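Local coordinates for cobalamin biosynthesis protein CobN (Mycobacterium tuberculosis, PDB 7C6O), which is the large catalytic subunit of cobaltochelatase, which in cobalamin biosynthesis probably inserts cobalt into the corrin ring in an ATP-dependent reaction, at residues Ile626-His636 and Leu682-Lys693. Numbering follows the deposited sequence.
Sequences IARLEQLLDEH and LLHVDGWLCEIK
Leu-633 fits as a knob into a hole formed by Leu-682, Val-685, Asp-686 and Leu-689, the central feature of a helix-helix packing in which segments 626-636 and 682-693, on helices 624-642 and 675-694, run obliquely antiparallel, their axes approaching to 11.0 Å with 137° between their N-to-C directions. With CG anti to its carbonyl carbon (chi1 -67°), Leu-633 carries its branch point from CB into the hole, and there the methyls part: CD1 meets Leu-689 CD2 at 3.7 Å, Asp-686 OD1, and Val-685 CG1 at 4.1 Å, while CD2 faces Leu-682 CD2. A branched, apolar tip suits a hole with walls on several sides; the one polar wall, Asp-686, has its carboxylate paired with Arg-750 of helix 750-769. Leu-689 packs in return, its CD1 lying 3.5 Å from Ile-626 CG2 and its CD2 against the CB of Glu-630. Beside them Leu-629 CD2 reaches Val-685 CG1 and lies in the plane of the Trp-688 ring, at its edge, 3.9 Å from CZ3. Extended beyond CG, Glu-630 and Lys-693 form a salt bridge, OE2 to NZ, flanking this apolar core; Asp-754 also pairs with the lysine, whose positive charge probably offsets the two close carboxylates. Toward the other end, Leu-682 CD1 makes a CH-pi contact over the centre of the His-636 ring, 3.4 Å above its plane, while the ring's NE2 hydrogen-bonds Asp-679 OD1.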
ATOM      1  N   ILE A 626      -4.512   5.001  38.624  1.00 14.35           N
ATOM      2  CA  ILE A 626      -5.687   4.699  37.815  1.00 16.10           C
ATOM      3  C   ILE A 626      -6.498   3.587  38.464  1.00 14.91           C
ATOM      4  O   ILE A 626      -7.731   3.656  38.540  1.00 15.38           O
ATOM      5  CB  ILE A 626      -5.266   4.332  36.379  1.00 20.06           C
ATOM      6  CG1 ILE A 626      -4.681   5.552  35.667  1.00 25.71           C
ATOM      7  CG2 ILE A 626      -6.441   3.786  35.598  1.00 21.34           C
ATOM      8  CD1 ILE A 626      -4.087   5.226  34.316  1.00 29.03           C
ATOM      9  N   ALA A 627      -5.817   2.549  38.960  1.00 14.80           N
ATOM     10  CA  ALA A 627      -6.513   1.481  39.668  1.00 18.05           C
ATOM     11  C   ALA A 627      -7.102   1.982  40.981  1.00 15.84           C
ATOM     12  O   ALA A 627      -8.201   1.571  41.372  1.00 14.78           O
ATOM     13  CB  ALA A 627      -5.563   0.307  39.910  1.00 15.46           C
ATOM     14  N   ARG A 628      -6.387   2.872  41.677  1.00 14.70           N
ATOM     15  CA  ARG A 628      -6.921   3.447  42.909  1.00 12.43           C
ATOM     16  C   ARG A 628      -8.176   4.265  42.632  1.00 13.98           C
ATOM     17  O   ARG A 628      -9.135   4.230  43.413  1.00 12.92           O
ATOM     18  CB  ARG A 628      -5.857   4.312  43.590  1.00 11.83           C
ATOM     19  CG  ARG A 628      -6.162   4.634  45.056  1.00 13.01           C
ATOM     20  CD  ARG A 628      -5.275   5.758  45.581  1.00 15.10           C
ATOM     21  NE  ARG A 628      -3.887   5.619  45.149  1.00 17.64           N
ATOM     22  CZ  ARG A 628      -2.986   4.853  45.758  1.00 17.39           C
ATOM     23  NH1 ARG A 628      -3.323   4.156  46.835  1.00 14.67           N
ATOM     24  NH2 ARG A 628      -1.747   4.789  45.292  1.00 16.82           N
ATOM     25  N   LEU A 629      -8.190   5.008  41.521  1.00 12.06           N
ATOM     26  CA  LEU A 629      -9.374   5.783  41.159  1.00 15.76           C
ATOM     27  C   LEU A 629     -10.567   4.874  40.902  1.00 15.67           C
ATOM     28  O   LEU A 629     -11.693   5.180  41.312  1.00 16.01           O
ATOM     29  CB  LEU A 629      -9.081   6.644  39.930  1.00 16.39           C
ATOM     30  CG  LEU A 629     -10.256   7.437  39.358  1.00 19.34           C
ATOM     31  CD1 LEU A 629     -10.798   8.415  40.388  1.00 18.72           C
ATOM     32  CD2 LEU A 629      -9.829   8.165  38.095  1.00 19.38           C
ATOM     33  N   GLU A 630     -10.335   3.757  40.211  1.00 15.05           N
ATOM     34  CA  GLU A 630     -11.373   2.751  40.018  1.00 16.07           C
ATOM     35  C   GLU A 630     -12.002   2.343  41.345  1.00 15.77           C
ATOM     36  O   GLU A 630     -13.229   2.240  41.458  1.00 14.92           O
ATOM     37  CB  GLU A 630     -10.761   1.542  39.308  1.00 19.89           C
ATOM     38  CG  GLU A 630     -11.729   0.511  38.781  1.00 27.88           C
ATOM     39  CD  GLU A 630     -11.031  -0.498  37.887  1.00 31.86           C
ATOM     40  OE1 GLU A 630      -9.830  -0.762  38.114  1.00 33.89           O
ATOM     41  OE2 GLU A 630     -11.670  -1.011  36.948  1.00 32.52           O
ATOM     42  N   GLN A 631     -11.173   2.129  42.368  1.00 16.30           N
ATOM     43  CA  GLN A 631     -11.686   1.728  43.674  0.56 20.40           C
ATOM     44  C   GLN A 631     -12.522   2.835  44.305  1.00 20.55           C
ATOM     45  O   GLN A 631     -13.570   2.567  44.907  1.00 17.55           O
ATOM     46  CB  GLN A 631     -10.525   1.340  44.590  0.56 22.94           C
ATOM     47  CG  GLN A 631      -9.598   0.284  44.004  0.56 26.16           C
ATOM     48  CD  GLN A 631      -8.301   0.136  44.781  0.56 29.26           C
ATOM     49  OE1 GLN A 631      -8.113   0.759  45.828  0.56 31.39           O
ATOM     50  NE2 GLN A 631      -7.396  -0.690  44.267  0.56 32.24           N
ATOM     51  N   LEU A 632     -12.075   4.089  44.181  1.00 17.74           N
ATOM     52  CA  LEU A 632     -12.826   5.195  44.768  1.00 17.10           C
ATOM     53  C   LEU A 632     -14.145   5.421  44.037  1.00 18.05           C
ATOM     54  O   LEU A 632     -15.152   5.777  44.663  1.00 18.90           O
ATOM     55  CB  LEU A 632     -11.983   6.470  44.767  1.00 14.83           C
ATOM     56  CG  LEU A 632     -10.767   6.489  45.698  1.00 16.63           C
ATOM     57  CD1 LEU A 632     -10.071   7.843  45.647  1.00 13.52           C
ATOM     58  CD2 LEU A 632     -11.174   6.146  47.121  1.00 19.57           C
ATOM     59  N   LEU A 633     -14.162   5.223  42.713  1.00 15.96           N
ATOM     60  CA  LEU A 633     -15.410   5.357  41.963  1.00 17.97           C
ATOM     61  C   LEU A 633     -16.441   4.334  42.420  1.00 20.80           C
ATOM     62  O   LEU A 633     -17.623   4.662  42.582  1.00 22.64           O
ATOM     63  CB  LEU A 633     -15.152   5.209  40.462  1.00 20.00           C
ATOM     64  CG  LEU A 633     -14.329   6.299  39.774  1.00 20.58           C
ATOM     65  CD1 LEU A 633     -14.245   6.037  38.280  1.00 20.40           C
ATOM     66  CD2 LEU A 633     -14.915   7.672  40.053  1.00 19.54           C
ATOM     67  N   ASP A 634     -16.016   3.082  42.618  1.00 19.39           N
ATOM     68  CA  ASP A 634     -16.926   2.070  43.147  1.00 22.31           C
ATOM     69  C   ASP A 634     -17.455   2.474  44.515  1.00 21.83           C
ATOM     70  O   ASP A 634     -18.652   2.329  44.796  1.00 24.99           O
ATOM     71  CB  ASP A 634     -16.224   0.716  43.232  1.00 24.99           C
ATOM     72  CG  ASP A 634     -15.838   0.171  41.876  1.00 25.65           C
ATOM     73  OD1 ASP A 634     -16.381   0.654  40.858  1.00 25.84           O
ATOM     74  OD2 ASP A 634     -14.995  -0.750  41.831  1.00 25.39           O
ATOM     75  N   GLU A 635     -16.578   2.982  45.382  1.00 20.58           N
ATOM     76  CA  GLU A 635     -17.018   3.443  46.693  1.00 22.00           C
ATOM     77  C   GLU A 635     -17.994   4.606  46.566  1.00 25.01           C
ATOM     78  O   GLU A 635     -18.971   4.692  47.319  1.00 27.12           O
ATOM     79  CB  GLU A 635     -15.807   3.841  47.538  1.00 22.54           C
ATOM     80  CG  GLU A 635     -16.146   4.270  48.957  1.00 26.42           C
ATOM     81  CD  GLU A 635     -14.906   4.503  49.803  1.00 32.09           C
ATOM     82  OE1 GLU A 635     -13.789   4.234  49.312  1.00 30.63           O
ATOM     83  OE2 GLU A 635     -15.051   4.955  50.959  1.00 34.66           O
ATOM     84  N   HIS A 636     -17.749   5.507  45.613  1.00 23.96           N
ATOM     85  CA  HIS A 636     -18.670   6.616  45.390  1.00 24.37           C
ATOM     86  C   HIS A 636     -20.058   6.111  45.016  1.00 25.09           C
ATOM     87  O   HIS A 636     -21.070   6.634  45.498  1.00 24.37           O
ATOM     88  CB  HIS A 636     -18.121   7.541  44.304  1.00 23.22           C
ATOM     89  CG  HIS A 636     -19.029   8.681  43.962  1.00 25.55           C
ATOM     90  ND1 HIS A 636     -20.043   8.573  43.036  1.00 27.03           N
ATOM     91  CD2 HIS A 636     -19.075   9.953  44.424  1.00 25.99           C
ATOM     92  CE1 HIS A 636     -20.676   9.730  42.942  1.00 27.32           C
ATOM     93  NE2 HIS A 636     -20.106  10.584  43.773  1.00 25.90           N
ATOM     94  N   LEU A 682     -18.096  12.777  37.181  1.00 17.60           N
ATOM     95  CA  LEU A 682     -17.603  11.422  37.408  1.00 18.49           C
ATOM     96  C   LEU A 682     -18.122  10.449  36.361  1.00 19.12           C
ATOM     97  O   LEU A 682     -17.476   9.429  36.094  1.00 18.40           O
ATOM     98  CB  LEU A 682     -17.985  10.946  38.808  1.00 14.70           C
ATOM     99  CG  LEU A 682     -17.326  11.688  39.971  1.00 17.00           C
ATOM    100  CD1 LEU A 682     -17.740  11.063  41.289  1.00 16.61           C
ATOM    101  CD2 LEU A 682     -15.809  11.692  39.830  1.00 18.06           C
ATOM    102  N   LEU A 683     -19.284  10.732  35.765  1.00 16.96           N
ATOM    103  CA  LEU A 683     -19.735   9.921  34.640  1.00 22.94           C
ATOM    104  C   LEU A 683     -18.765  10.019  33.473  1.00 20.62           C
ATOM    105  O   LEU A 683     -18.556   9.036  32.753  1.00 22.23           O
ATOM    106  CB  LEU A 683     -21.140  10.344  34.207  1.00 25.11           C
ATOM    107  CG  LEU A 683     -22.241  10.185  35.256  1.00 29.77           C
ATOM    108  CD1 LEU A 683     -23.596  10.534  34.659  1.00 31.96           C
ATOM    109  CD2 LEU A 683     -22.248   8.776  35.829  1.00 32.58           C
ATOM    110  N   HIS A 684     -18.161  11.194  33.276  1.00 21.66           N
ATOM    111  CA  HIS A 684     -17.121  11.342  32.263  1.00 23.98           C
ATOM    112  C   HIS A 684     -15.857  10.588  32.663  1.00 19.13           C
ATOM    113  O   HIS A 684     -15.209   9.958  31.819  1.00 18.80           O
ATOM    114  CB  HIS A 684     -16.835  12.830  32.044  1.00 31.33           C
ATOM    115  CG  HIS A 684     -15.581  13.109  31.272  1.00 40.05           C
ATOM    116  ND1 HIS A 684     -15.376  12.651  29.989  1.00 43.39           N
ATOM    117  CD2 HIS A 684     -14.474  13.818  31.599  1.00 42.10           C
ATOM    118  CE1 HIS A 684     -14.193  13.057  29.562  1.00 42.85           C
ATOM    119  NE2 HIS A 684     -13.625  13.767  30.521  1.00 41.48           N
ATOM    120  N   VAL A 685     -15.500  10.633  33.948  1.00 16.15           N
ATOM    121  CA  VAL A 685     -14.352   9.872  34.437  1.00 16.20           C
ATOM    122  C   VAL A 685     -14.591   8.379  34.257  1.00 17.92           C
ATOM    123  O   VAL A 685     -13.681   7.630  33.877  1.00 16.12           O
ATOM    124  CB  VAL A 685     -14.067  10.226  35.908  1.00 17.80           C
ATOM    125  CG1 VAL A 685     -12.888   9.417  36.438  1.00 15.59           C
ATOM    126  CG2 VAL A 685     -13.802  11.713  36.051  1.00 17.29           C
ATOM    127  N   ASP A 686     -15.820   7.926  34.530  1.00 22.02           N
ATOM    128  CA  ASP A 686     -16.187   6.525  34.332  1.00 23.86           C
ATOM    129  C   ASP A 686     -15.898   6.070  32.908  1.00 19.89           C
ATOM    130  O   ASP A 686     -15.286   5.017  32.689  1.00 18.67           O
ATOM    131  CB  ASP A 686     -17.671   6.325  34.647  1.00 26.34           C
ATOM    132  CG  ASP A 686     -17.908   5.742  36.022  1.00 35.91           C
ATOM    133  OD1 ASP A 686     -17.054   4.966  36.499  1.00 37.88           O
ATOM    134  OD2 ASP A 686     -18.960   6.054  36.621  1.00 38.49           O
ATOM    135  N   GLY A 687     -16.355   6.844  31.923  1.00 20.02           N
ATOM    136  CA  GLY A 687     -16.121   6.475  30.538  1.00 20.34           C
ATOM    137  C   GLY A 687     -14.652   6.512  30.166  1.00 19.04           C
ATOM    138  O   GLY A 687     -14.164   5.639  29.441  1.00 19.58           O
ATOM    139  N   TRP A 688     -13.926   7.518  30.660  1.00 15.81           N
ATOM    140  CA  TRP A 688     -12.499   7.624  30.368  1.00 16.56           C
ATOM    141  C   TRP A 688     -11.732   6.451  30.959  1.00 14.78           C
ATOM    142  O   TRP A 688     -10.929   5.808  30.272  1.00 17.40           O
ATOM    143  CB  TRP A 688     -11.952   8.949  30.902  1.00 17.21           C
ATOM    144  CG  TRP A 688     -10.452   8.999  30.968  1.00 17.86           C
ATOM    145  CD1 TRP A 688      -9.589   9.135  29.919  1.00 18.67           C
ATOM    146  CD2 TRP A 688      -9.639   8.922  32.148  1.00 21.15           C
ATOM    147  NE1 TRP A 688      -8.290   9.142  30.371  1.00 20.31           N
ATOM    148  CE2 TRP A 688      -8.293   9.014  31.735  1.00 22.98           C
ATOM    149  CE3 TRP A 688      -9.918   8.783  33.512  1.00 21.92           C
ATOM    150  CZ2 TRP A 688      -7.231   8.971  32.638  1.00 21.54           C
ATOM    151  CZ3 TRP A 688      -8.862   8.741  34.407  1.00 22.64           C
ATOM    152  CH2 TRP A 688      -7.535   8.836  33.965  1.00 21.52           C
ATOM    153  N   LEU A 689     -11.968   6.160  32.240  1.00 14.53           N
ATOM    154  CA  LEU A 689     -11.312   5.024  32.879  1.00 15.83           C
ATOM    155  C   LEU A 689     -11.639   3.724  32.156  1.00 17.49           C
ATOM    156  O   LEU A 689     -10.750   2.897  31.916  1.00 18.30           O
ATOM    157  CB  LEU A 689     -11.728   4.950  34.349  1.00 16.89           C
ATOM    158  CG  LEU A 689     -11.413   3.662  35.112  1.00 26.05           C
ATOM    159  CD1 LEU A 689      -9.923   3.399  35.120  1.00 29.55           C
ATOM    160  CD2 LEU A 689     -11.948   3.747  36.530  1.00 32.09           C
ATOM    161  N   CYS A 690     -12.908   3.534  31.788  1.00 20.07           N
ATOM    162  CA  CYS A 690     -13.309   2.324  31.081  1.00 21.88           C
ATOM    163  C   CYS A 690     -12.549   2.172  29.770  1.00 20.65           C
ATOM    164  O   CYS A 690     -12.081   1.076  29.439  1.00 21.69           O
ATOM    165  CB  CYS A 690     -14.817   2.345  30.828  1.00 22.56           C
ATOM    166  SG  CYS A 690     -15.453   0.907  29.932  1.00 26.29           S
ATOM    167  N   GLU A 691     -12.390   3.264  29.023  1.00 17.66           N
ATOM    168  CA  GLU A 691     -11.795   3.162  27.694  1.00 18.93           C
ATOM    169  C   GLU A 691     -10.288   2.921  27.760  1.00 17.74           C
ATOM    170  O   GLU A 691      -9.749   2.140  26.967  1.00 18.83           O
ATOM    171  CB  GLU A 691     -12.129   4.412  26.878  1.00 23.76           C
ATOM    172  CG  GLU A 691     -13.599   4.454  26.464  1.00 27.41           C
ATOM    173  CD  GLU A 691     -13.936   5.594  25.521  1.00 33.70           C
ATOM    174  OE1 GLU A 691     -13.152   6.561  25.445  1.00 31.15           O
ATOM    175  OE2 GLU A 691     -14.992   5.518  24.856  1.00 35.79           O
ATOM    176  N   ILE A 692      -9.585   3.562  28.698  1.00 17.26           N
ATOM    177  CA  ILE A 692      -8.146   3.319  28.782  1.00 18.65           C
ATOM    178  C   ILE A 692      -7.836   1.975  29.429  1.00 16.98           C
ATOM    179  O   ILE A 692      -6.746   1.428  29.213  1.00 16.59           O
ATOM    180  CB  ILE A 692      -7.411   4.443  29.534  1.00 24.60           C
ATOM    181  CG1 ILE A 692      -7.850   4.506  30.997  1.00 25.54           C
ATOM    182  CG2 ILE A 692      -7.625   5.784  28.836  1.00 26.40           C
ATOM    183  CD1 ILE A 692      -6.995   5.432  31.841  1.00 27.58           C
ATOM    184  N   LYS A 693      -8.763   1.430  30.218  1.00 12.65           N
ATOM    185  CA  LYS A 693      -8.579   0.099  30.786  1.00 18.08           C
ATOM    186  C   LYS A 693      -8.871  -0.987  29.758  1.00 18.30           C
ATOM    187  O   LYS A 693      -8.190  -2.019  29.730  1.00 15.72           O
ATOM    188  CB  LYS A 693      -9.482  -0.067  32.011  1.00 20.06           C
ATOM    189  CG  LYS A 693      -9.580  -1.484  32.544  1.00 26.25           C
ATOM    190  CD  LYS A 693     -10.465  -1.545  33.783  1.00 24.32           C
ATOM    191  CE  LYS A 693     -10.452  -2.931  34.398  1.00 25.99           C
ATOM    192  NZ  LYS A 693     -11.261  -2.989  35.646  1.00 26.72           N
TER